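Local coordinates for protein metallo-beta-lactamase (Simiduia agarivorans, PDB 6MFI) that probably hydrolyses beta-lactam antibiotics as a subclass B3 metallo-beta-lactamase with two zinc ions in its active site, at residues H110-H115 with G187-A192; Y131-A136 with G191-Q196; A135-M140 with A161-L166. All coordinates share one frame; numbering follows the deposited sequence. Where two conformers were deposited one is given.

Contact 1: H110-H115 with G187-A192; sequences HEHIDH and GHTPGA. With ZN (zinc ion), chain C; ZN (zinc ion), chain B.
H110, H112 and H188 converge on one zinc ion, which H110 holds through NE2 at 2.2 Å, H112 through ND1 and H188 through NE2, with a water as fourth ligand. In H110, chi1 (63°) places CG between the backbone N and the carbonyl carbon. H188 brings CD2 over the centre of the H110 face, 3.2 Å from H110 NE2, an edge-to-face pair with planes at 63°. H188 stands obliquely to H112. T189 meets two of the rings' residues: its CG2 lies over one face of the H112 ring, 3.7 Å from the ring centroid, in a CH-pi contact, while its OG1 sits 3.1 Å from H110 CB. Together with the zinc bonds, second-shell hydrogen bonds help to set the rings: the carboxylates of D212 and D149 take H110 ND1 and H112 NE2, and the carbonyl of S215 takes H188 ND1.

E111 serves the turn instead of a metal. Its chain, bent at chi2 (-87°), delivers the buried carboxylate to the T189-A192 type I turn. T189 OG1 donates to E111 OE2 at 3.0 Å, from well above the carboxylate plane, whereas G191 N reaches the syn lone pair of E111 OE1 at 2.9 Å. Both oxygens are thus gripped by the turn that follows H188, and the loop bearing this ligand is tied to the HEHIDH segment.

The same water bridges to the second zinc ion, 2.0 Å from each metal. D114 OD2 and H115 NE2 bind that ion, H253 completes its protein ligands, and D114 OD1 accepts a weak hydrogen bond from the water. H110-H115 is the HxHxDH motif of the metallo-beta-lactamase superfamily, and the His-His-His and Asp-His-His sites form the dinuclear centre characteristic of subclass B3 enzymes.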
loop_
_atom_site.group_PDB
_atom_site.type_symbol
_atom_site.label_atom_id
_atom_site.label_comp_id
_atom_site.label_asym_id
_atom_site.label_seq_id
_atom_site.Cartn_x
_atom_site.Cartn_y
_atom_site.Cartn_z
ATOM N N HIS A 110 0.144 -0.832 -5.374
ATOM C CA HIS A 110 0.373 -0.777 -6.809
ATOM C C HIS A 110 1.533 -1.696 -7.167
ATOM O O HIS A 110 2.329 -2.092 -6.313
ATOM C CB HIS A 110 0.628 0.656 -7.298
ATOM C CG HIS A 110 1.852 1.293 -6.723
ATOM N ND1 HIS A 110 1.810 2.139 -5.636
ATOM C CD2 HIS A 110 3.152 1.230 -7.099
ATOM C CE1 HIS A 110 3.032 2.559 -5.360
ATOM N NE2 HIS A 110 3.865 2.023 -6.233
ATOM N N GLU A 111 1.620 -2.021 -8.456
ATOM C CA GLU A 111 2.448 -3.117 -8.960
ATOM C C GLU A 111 3.894 -2.715 -9.225
ATOM O O GLU A 111 4.482 -3.141 -10.223
ATOM C CB GLU A 111 1.809 -3.689 -10.223
ATOM C CG GLU A 111 1.570 -2.664 -11.329
ATOM C CD GLU A 111 0.246 -1.932 -11.199
ATOM O OE1 GLU A 111 -0.331 -1.563 -12.242
ATOM O OE2 GLU A 111 -0.216 -1.721 -10.057
ATOM N N HIS A 112 4.503 -1.913 -8.359
ATOM C CA HIS A 112 5.915 -1.589 -8.497
ATOM C C HIS A 112 6.758 -2.536 -7.649
ATOM O O HIS A 112 6.290 -3.091 -6.652
ATOM C CB HIS A 112 6.185 -0.137 -8.102
ATOM C CG HIS A 112 5.932 0.843 -9.205
ATOM N ND1 HIS A 112 6.157 2.196 -9.067
ATOM C CD2 HIS A 112 5.474 0.667 -10.468
ATOM C CE1 HIS A 112 5.847 2.810 -10.194
ATOM N NE2 HIS A 112 5.430 1.905 -11.061
ATOM N N ILE A 113 8.017 -2.709 -8.061
ATOM C CA ILE A 113 8.875 -3.731 -7.464
ATOM C C ILE A 113 9.123 -3.460 -5.986
ATOM O O ILE A 113 9.316 -4.395 -5.200
ATOM C CB ILE A 113 10.199 -3.838 -8.250
ATOM C CG1 ILE A 113 11.069 -4.970 -7.697
ATOM C CG2 ILE A 113 10.951 -2.514 -8.225
ATOM C CD1 ILE A 113 12.413 -5.104 -8.378
ATOM N N ASP A 114 9.115 -2.190 -5.573
ATOM C CA ASP A 114 9.381 -1.882 -4.174
ATOM C C ASP A 114 8.209 -2.213 -3.261
ATOM O O ASP A 114 8.353 -2.109 -2.039
ATOM C CB ASP A 114 9.762 -0.408 -4.015
ATOM C CG ASP A 114 8.737 0.530 -4.615
ATOM O OD1 ASP A 114 8.262 0.256 -5.735
ATOM O OD2 ASP A 114 8.412 1.546 -3.965
ATOM N N HIS A 115 7.065 -2.614 -3.812
ATOM C CA HIS A 115 5.896 -2.952 -3.011
ATOM C C HIS A 115 5.401 -4.377 -3.207
ATOM O O HIS A 115 4.829 -4.943 -2.274
ATOM C CB HIS A 115 4.742 -1.984 -3.315
ATOM C CG HIS A 115 5.090 -0.545 -3.097
ATOM N ND1 HIS A 115 5.408 -0.035 -1.856
ATOM C CD2 HIS A 115 5.177 0.491 -3.963
ATOM C CE1 HIS A 115 5.673 1.255 -1.969
ATOM N NE2 HIS A 115 5.538 1.599 -3.236
ATOM N N GLY A 187 -2.917 6.147 -11.882
ATOM C CA GLY A 187 -2.141 7.359 -12.049
ATOM C C GLY A 187 -0.666 7.110 -11.816
ATOM O O GLY A 187 0.157 7.298 -12.717
ATOM N N HIS A 188 -0.321 6.682 -10.601
ATOM C CA HIS A 188 1.038 6.216 -10.349
ATOM C C HIS A 188 1.323 4.937 -11.125
ATOM O O HIS A 188 2.409 4.777 -11.695
ATOM C CB HIS A 188 1.244 6.000 -8.850
ATOM C CG HIS A 188 2.645 5.633 -8.479
ATOM N ND1 HIS A 188 3.653 6.566 -8.366
ATOM C CD2 HIS A 188 3.208 4.435 -8.196
ATOM C CE1 HIS A 188 4.777 5.958 -8.028
ATOM N NE2 HIS A 188 4.533 4.665 -7.918
ATOM N N THR A 189 0.366 4.020 -11.150
ATOM C CA THR A 189 0.389 2.824 -11.975
ATOM C C THR A 189 -1.002 2.638 -12.559
ATOM O O THR A 189 -1.977 3.188 -12.034
ATOM C CB THR A 189 0.782 1.570 -11.180
ATOM O OG1 THR A 189 -0.256 1.252 -10.246
ATOM C CG2 THR A 189 2.095 1.776 -10.435
ATOM N N PRO A 190 -1.129 1.881 -13.651
ATOM C CA PRO A 190 -2.473 1.625 -14.194
ATOM C C PRO A 190 -3.372 0.841 -13.251
ATOM O O PRO A 190 -4.588 1.066 -13.244
ATOM C CB PRO A 190 -2.191 0.841 -15.485
ATOM C CG PRO A 190 -0.788 0.338 -15.344
ATOM C CD PRO A 190 -0.072 1.375 -14.543
ATOM N N GLY A 191 -2.815 -0.064 -12.449
ATOM C CA GLY A 191 -3.633 -0.907 -11.597
ATOM C C GLY A 191 -3.478 -0.653 -10.113
ATOM O O GLY A 191 -3.597 -1.580 -9.307
ATOM N N ALA A 192 -3.218 0.597 -9.736
ATOM C CA ALA A 192 -3.076 0.935 -8.327
ATOM C C ALA A 192 -4.421 0.855 -7.614
ATOM O O ALA A 192 -5.476 1.129 -8.191
ATOM C CB ALA A 192 -2.484 2.334 -8.169
HETATM ZN ZN ZN C . 5.522 2.996 -7.310
HETATM ZN ZN ZN B . 6.973 2.952 -4.231
HETATM O O HOH W 1 7.161 3.108 -6.203
#

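Contact 2: Y131-A136 with G191-Q196; sequences YASPAA and GALSWQ
S133 and G191 are joined by the hydrogen bond that carries this contact: S133 OG donates to G191 O at 2.7 Å, with a C=O...donor angle of 114° and the donor tilted 20° from the carbonyl plane. S133 is also the N-cap residue of helix 134-142, and its OG accepts a weak bond from A136 N at 3.4 Å. With chi1 at 61°, OG lies between the backbone N and the carbonyl carbon of S133, where it can serve the helix end and the glycine together.

The remaining contacts are apolar or van der Waals. A135 CB rests 3.6 Å from G191 N, and A136 CB approaches the carbonyl oxygen of G191. G191 has no side chain, and S133 OG, A135 CB and A136 N lie close to where one would start. Farther along, a methyl of L193, CD2, touches S133 CB at 4.1 Å.

The contact sets the first turn of helix 134-142, entered from strand 129-132, against the lead-in to strand 193-199. H108, which follows strand 103-107, lies beside both arms: its NE2 pairs with S133 N and its carbonyl oxygen with W195 NE1.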
loop_
_atom_site.group_PDB
_atom_site.type_symbol
_atom_site.label_atom_id
_atom_site.label_comp_id
_atom_site.label_asym_id
_atom_site.label_seq_id
_atom_site.Cartn_x
_atom_site.Cartn_y
_atom_site.Cartn_z
ATOM N N TYR A 131 -4.944 -11.522 -4.529
ATOM C CA TYR A 131 -5.939 -10.775 -5.283
ATOM C C TYR A 131 -5.304 -9.513 -5.850
ATOM O O TYR A 131 -4.545 -8.825 -5.163
ATOM C CB TYR A 131 -7.134 -10.406 -4.401
ATOM C CG TYR A 131 -7.979 -11.583 -3.967
ATOM C CD1 TYR A 131 -7.622 -12.350 -2.866
ATOM C CD2 TYR A 131 -9.137 -11.924 -4.656
ATOM C CE1 TYR A 131 -8.391 -13.423 -2.463
ATOM C CE2 TYR A 131 -9.913 -12.998 -4.260
ATOM C CZ TYR A 131 -9.535 -13.744 -3.163
ATOM O OH TYR A 131 -10.301 -14.814 -2.763
ATOM N N ALA A 132 -5.617 -9.211 -7.108
ATOM C CA ALA A 132 -5.000 -8.079 -7.780
ATOM C C ALA A 132 -5.946 -7.519 -8.830
ATOM O O ALA A 132 -6.752 -8.247 -9.412
ATOM C CB ALA A 132 -3.668 -8.472 -8.430
ATOM N N SER A 133 -5.833 -6.212 -9.065
ATOM C CA SER A 133 -6.560 -5.581 -10.152
ATOM C C SER A 133 -6.070 -6.137 -11.489
ATOM O O SER A 133 -4.962 -6.673 -11.579
ATOM C CB SER A 133 -6.377 -4.064 -10.100
ATOM O OG SER A 133 -5.013 -3.710 -10.243
ATOM N N PRO A 134 -6.892 -6.036 -12.541
ATOM C CA PRO A 134 -6.481 -6.592 -13.843
ATOM C C PRO A 134 -5.142 -6.078 -14.349
ATOM O O PRO A 134 -4.329 -6.872 -14.837
ATOM C CB PRO A 134 -7.634 -6.179 -14.767
ATOM C CG PRO A 134 -8.815 -6.105 -13.865
ATOM C CD PRO A 134 -8.294 -5.582 -12.554
ATOM N N ALA A 135 -4.886 -4.771 -14.247
ATOM C CA ALA A 135 -3.609 -4.239 -14.714
ATOM C C ALA A 135 -2.459 -4.709 -13.833
ATOM O O ALA A 135 -1.370 -5.014 -14.334
ATOM C CB ALA A 135 -3.659 -2.713 -14.765
ATOM N N ALA A 136 -2.679 -4.776 -12.519
ATOM C CA ALA A 136 -1.635 -5.266 -11.627
ATOM C C ALA A 136 -1.408 -6.760 -11.814
ATOM O O ALA A 136 -0.265 -7.228 -11.767
ATOM C CB ALA A 136 -1.995 -4.953 -10.175
ATOM N N GLY A 191 -2.815 -0.064 -12.449
ATOM C CA GLY A 191 -3.633 -0.907 -11.597
ATOM C C GLY A 191 -3.478 -0.653 -10.113
ATOM O O GLY A 191 -3.597 -1.580 -9.307
ATOM N N ALA A 192 -3.218 0.597 -9.736
ATOM C CA ALA A 192 -3.076 0.935 -8.327
ATOM C C ALA A 192 -4.421 0.855 -7.614
ATOM O O ALA A 192 -5.476 1.129 -8.191
ATOM C CB ALA A 192 -2.484 2.334 -8.169
ATOM N N LEU A 193 -4.371 0.477 -6.339
ATOM C CA LEU A 193 -5.564 0.324 -5.520
ATOM C C LEU A 193 -5.388 1.057 -4.199
ATOM O O LEU A 193 -4.272 1.208 -3.695
ATOM C CB LEU A 193 -5.875 -1.156 -5.245
ATOM C CG LEU A 193 -6.312 -2.026 -6.424
ATOM C CD1 LEU A 193 -6.687 -3.420 -5.943
ATOM C CD2 LEU A 193 -7.472 -1.387 -7.169
ATOM N N SER A 194 -6.510 1.512 -3.646
ATOM C CA SER A 194 -6.569 2.076 -2.304
ATOM C C SER A 194 -7.567 1.267 -1.489
ATOM O O SER A 194 -8.721 1.107 -1.899
ATOM C CB SER A 194 -6.970 3.554 -2.333
ATOM O OG SER A 194 -6.018 4.329 -3.039
ATOM N N TRP A 195 -7.121 0.755 -0.346
ATOM C CA TRP A 195 -7.911 -0.151 0.471
ATOM C C TRP A 195 -8.443 0.568 1.703
ATOM O O TRP A 195 -7.781 1.440 2.271
ATOM C CB TRP A 195 -7.081 -1.367 0.889
ATOM C CG TRP A 195 -6.770 -2.277 -0.256
ATOM C CD1 TRP A 195 -5.634 -2.284 -1.012
ATOM C CD2 TRP A 195 -7.607 -3.317 -0.778
ATOM N NE1 TRP A 195 -5.712 -3.262 -1.974
ATOM C CE2 TRP A 195 -6.913 -3.912 -1.850
ATOM C CE3 TRP A 195 -8.875 -3.803 -0.442
ATOM C CZ2 TRP A 195 -7.444 -4.967 -2.590
ATOM C CZ3 TRP A 195 -9.399 -4.851 -1.176
ATOM C CH2 TRP A 195 -8.684 -5.421 -2.238
ATOM N N GLN A 196 -9.650 0.187 2.114
ATOM C CA GLN A 196 -10.312 0.799 3.256
ATOM C C GLN A 196 -11.025 -0.276 4.059
ATOM O O GLN A 196 -11.796 -1.063 3.503
ATOM C CB GLN A 196 -11.304 1.879 2.803
ATOM C CG GLN A 196 -12.461 2.116 3.758
ATOM C CD GLN A 196 -13.665 2.722 3.064
ATOM O OE1 GLN A 196 -14.333 2.064 2.265
ATOM N NE2 GLN A 196 -13.946 3.985 3.362
#

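Contact 3: A135-M140 with A161-L166; sequences AAAAVM and ARVGGL
V163 has CG1 anti to its backbone N and CG2 anti to its carbonyl carbon, which spreads the two methyls over A137 and M140, helix positions one turn apart. In M140, CG is anti to the carbonyl carbon (chi1 -46°), and the chain bends again at chi2 and chi3 in the conformer given. The motif is a beta-alpha-beta crossover: strand 129-132 leads into helix 134-142, and the chain returns as strand 163-166, parallel to and beside the first in the sheet. The helix segment runs nearly antiparallel to the strand, at 169°, and their segment axes approach to 9.6 Å.

The side-chain packing is apolar. V163 CG1 lies 4.1 Å from A137 CB, while V163 CG2 meets M140 CB at 4.0 Å. L166 adds a looser touch at the edge, CD1 to A137 CB at 4.4 Å. M140 CE comes near A161 CB in the given conformer, but M140 has a second conformer, so this touch, like that of M119 on M140, is tentative. Helix 119-126 lies next to this end, with A120 against A161. A132 and L130 of strand 129-132 contact A137 and V163 respectively.

One backbone bond fastens the return chain to the helix: A161 N donates to M140 O at 2.9 Å, nearly straight at 167°, from above the carbonyl plane.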
loop_
_atom_site.group_PDB
_atom_site.type_symbol
_atom_site.label_atom_id
_atom_site.label_comp_id
_atom_site.label_asym_id
_atom_site.label_seq_id
_atom_site.Cartn_x
_atom_site.Cartn_y
_atom_site.Cartn_z
ATOM N N ALA A 135 -4.886 -4.771 -14.247
ATOM C CA ALA A 135 -3.609 -4.239 -14.714
ATOM C C ALA A 135 -2.459 -4.709 -13.833
ATOM O O ALA A 135 -1.370 -5.014 -14.334
ATOM C CB ALA A 135 -3.659 -2.713 -14.765
ATOM N N ALA A 136 -2.679 -4.776 -12.519
ATOM C CA ALA A 136 -1.635 -5.266 -11.627
ATOM C C ALA A 136 -1.408 -6.760 -11.814
ATOM O O ALA A 136 -0.265 -7.228 -11.767
ATOM C CB ALA A 136 -1.995 -4.953 -10.175
ATOM N N ALA A 137 -2.483 -7.520 -12.038
ATOM C CA ALA A 137 -2.352 -8.964 -12.216
ATOM C C ALA A 137 -1.475 -9.308 -13.412
ATOM O O ALA A 137 -0.758 -10.314 -13.385
ATOM C CB ALA A 137 -3.732 -9.603 -12.367
ATOM N N ALA A 138 -1.516 -8.490 -14.466
ATOM C CA ALA A 138 -0.650 -8.727 -15.616
ATOM C C ALA A 138 0.815 -8.526 -15.250
ATOM O O ALA A 138 1.690 -9.245 -15.748
ATOM C CB ALA A 138 -1.047 -7.813 -16.772
ATOM N N VAL A 139 1.102 -7.556 -14.381
ATOM C CA VAL A 139 2.480 -7.325 -13.960
ATOM C C VAL A 139 2.968 -8.466 -13.076
ATOM O O VAL A 139 4.089 -8.959 -13.240
ATOM C CB VAL A 139 2.603 -5.964 -13.254
ATOM C CG1 VAL A 139 4.024 -5.749 -12.758
ATOM C CG2 VAL A 139 2.187 -4.844 -14.195
ATOM N N MET A 140 2.136 -8.909 -12.128
ATOM C CA MET A 140 2.518 -10.018 -11.258
ATOM C C MET A 140 2.687 -11.309 -12.048
ATOM O O MET A 140 3.556 -12.130 -11.735
ATOM C CB MET A 140 1.476 -10.210 -10.156
ATOM C CG MET A 140 1.044 -8.931 -9.466
ATOM S SD MET A 140 2.421 -8.068 -8.695
ATOM C CE MET A 140 3.046 -9.346 -7.608
ATOM N N ALA A 161 4.247 -14.066 -9.663
ATOM C CA ALA A 161 3.375 -14.526 -8.596
ATOM C C ALA A 161 2.101 -15.120 -9.182
ATOM O O ALA A 161 1.760 -14.892 -10.346
ATOM C CB ALA A 161 3.030 -13.388 -7.628
ATOM N N ARG A 162 1.395 -15.887 -8.354
ATOM C CA ARG A 162 0.162 -16.557 -8.752
ATOM C C ARG A 162 -1.023 -15.746 -8.240
ATOM O O ARG A 162 -1.264 -15.682 -7.029
ATOM C CB ARG A 162 0.122 -17.985 -8.213
ATOM C CG ARG A 162 1.275 -18.858 -8.677
ATOM C CD ARG A 162 1.382 -20.117 -7.834
ATOM N NE ARG A 162 0.212 -20.978 -7.986
ATOM C CZ ARG A 162 -0.025 -22.054 -7.244
ATOM N NH1 ARG A 162 0.828 -22.407 -6.292
ATOM N NH2 ARG A 162 -1.114 -22.780 -7.454
ATOM N N VAL A 163 -1.762 -15.135 -9.159
ATOM C CA VAL A 163 -2.948 -14.357 -8.820
ATOM C C VAL A 163 -4.165 -15.267 -8.895
ATOM O O VAL A 163 -4.412 -15.908 -9.925
ATOM C CB VAL A 163 -3.098 -13.149 -9.758
ATOM C CG1 VAL A 163 -4.403 -12.419 -9.480
ATOM C CG2 VAL A 163 -1.913 -12.210 -9.605
ATOM N N GLY A 164 -4.929 -15.325 -7.807
ATOM C CA GLY A 164 -6.072 -16.215 -7.735
ATOM C C GLY A 164 -7.409 -15.534 -7.935
ATOM O O GLY A 164 -8.427 -16.203 -8.133
ATOM N N GLY A 165 -7.426 -14.205 -7.883
ATOM C CA GLY A 165 -8.662 -13.465 -8.045
ATOM C C GLY A 165 -8.392 -12.058 -8.517
ATOM O O GLY A 165 -7.330 -11.487 -8.248
ATOM N N LEU A 166 -9.364 -11.494 -9.228
ATOM C CA LEU A 166 -9.261 -10.143 -9.761
ATOM C C LEU A 166 -10.099 -9.185 -8.925
ATOM O O LEU A 166 -11.216 -9.515 -8.514
ATOM C CB LEU A 166 -9.707 -10.094 -11.224
ATOM C CG LEU A 166 -8.598 -10.180 -12.276
ATOM C CD1 LEU A 166 -7.771 -11.448 -12.102
ATOM C CD2 LEU A 166 -9.178 -10.104 -13.681
#

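From the N terminus, the chain first passes H110-H115, which opens the loop that contact 1 closes at G187-A192. Strand 129-132 and helix 134-142 follow within that loop, and contact 3 closes the short crossover from A135-M140 to A161-L166 wholly inside it. Contact 2 starts from almost the same place, sharing A135 and A136 with contact 3, and encloses it too, but runs on to G191-Q196; it shares G191 and A192 with contact 1, so the two loops close on the same stretch. Helix 134-142 is common ground: E111 packs on A136 and V139. Together the contacts tie the zinc ligand loops to this helix, the edge of the seven-stranded sheet and the start of strand 193-199 in the second sheet.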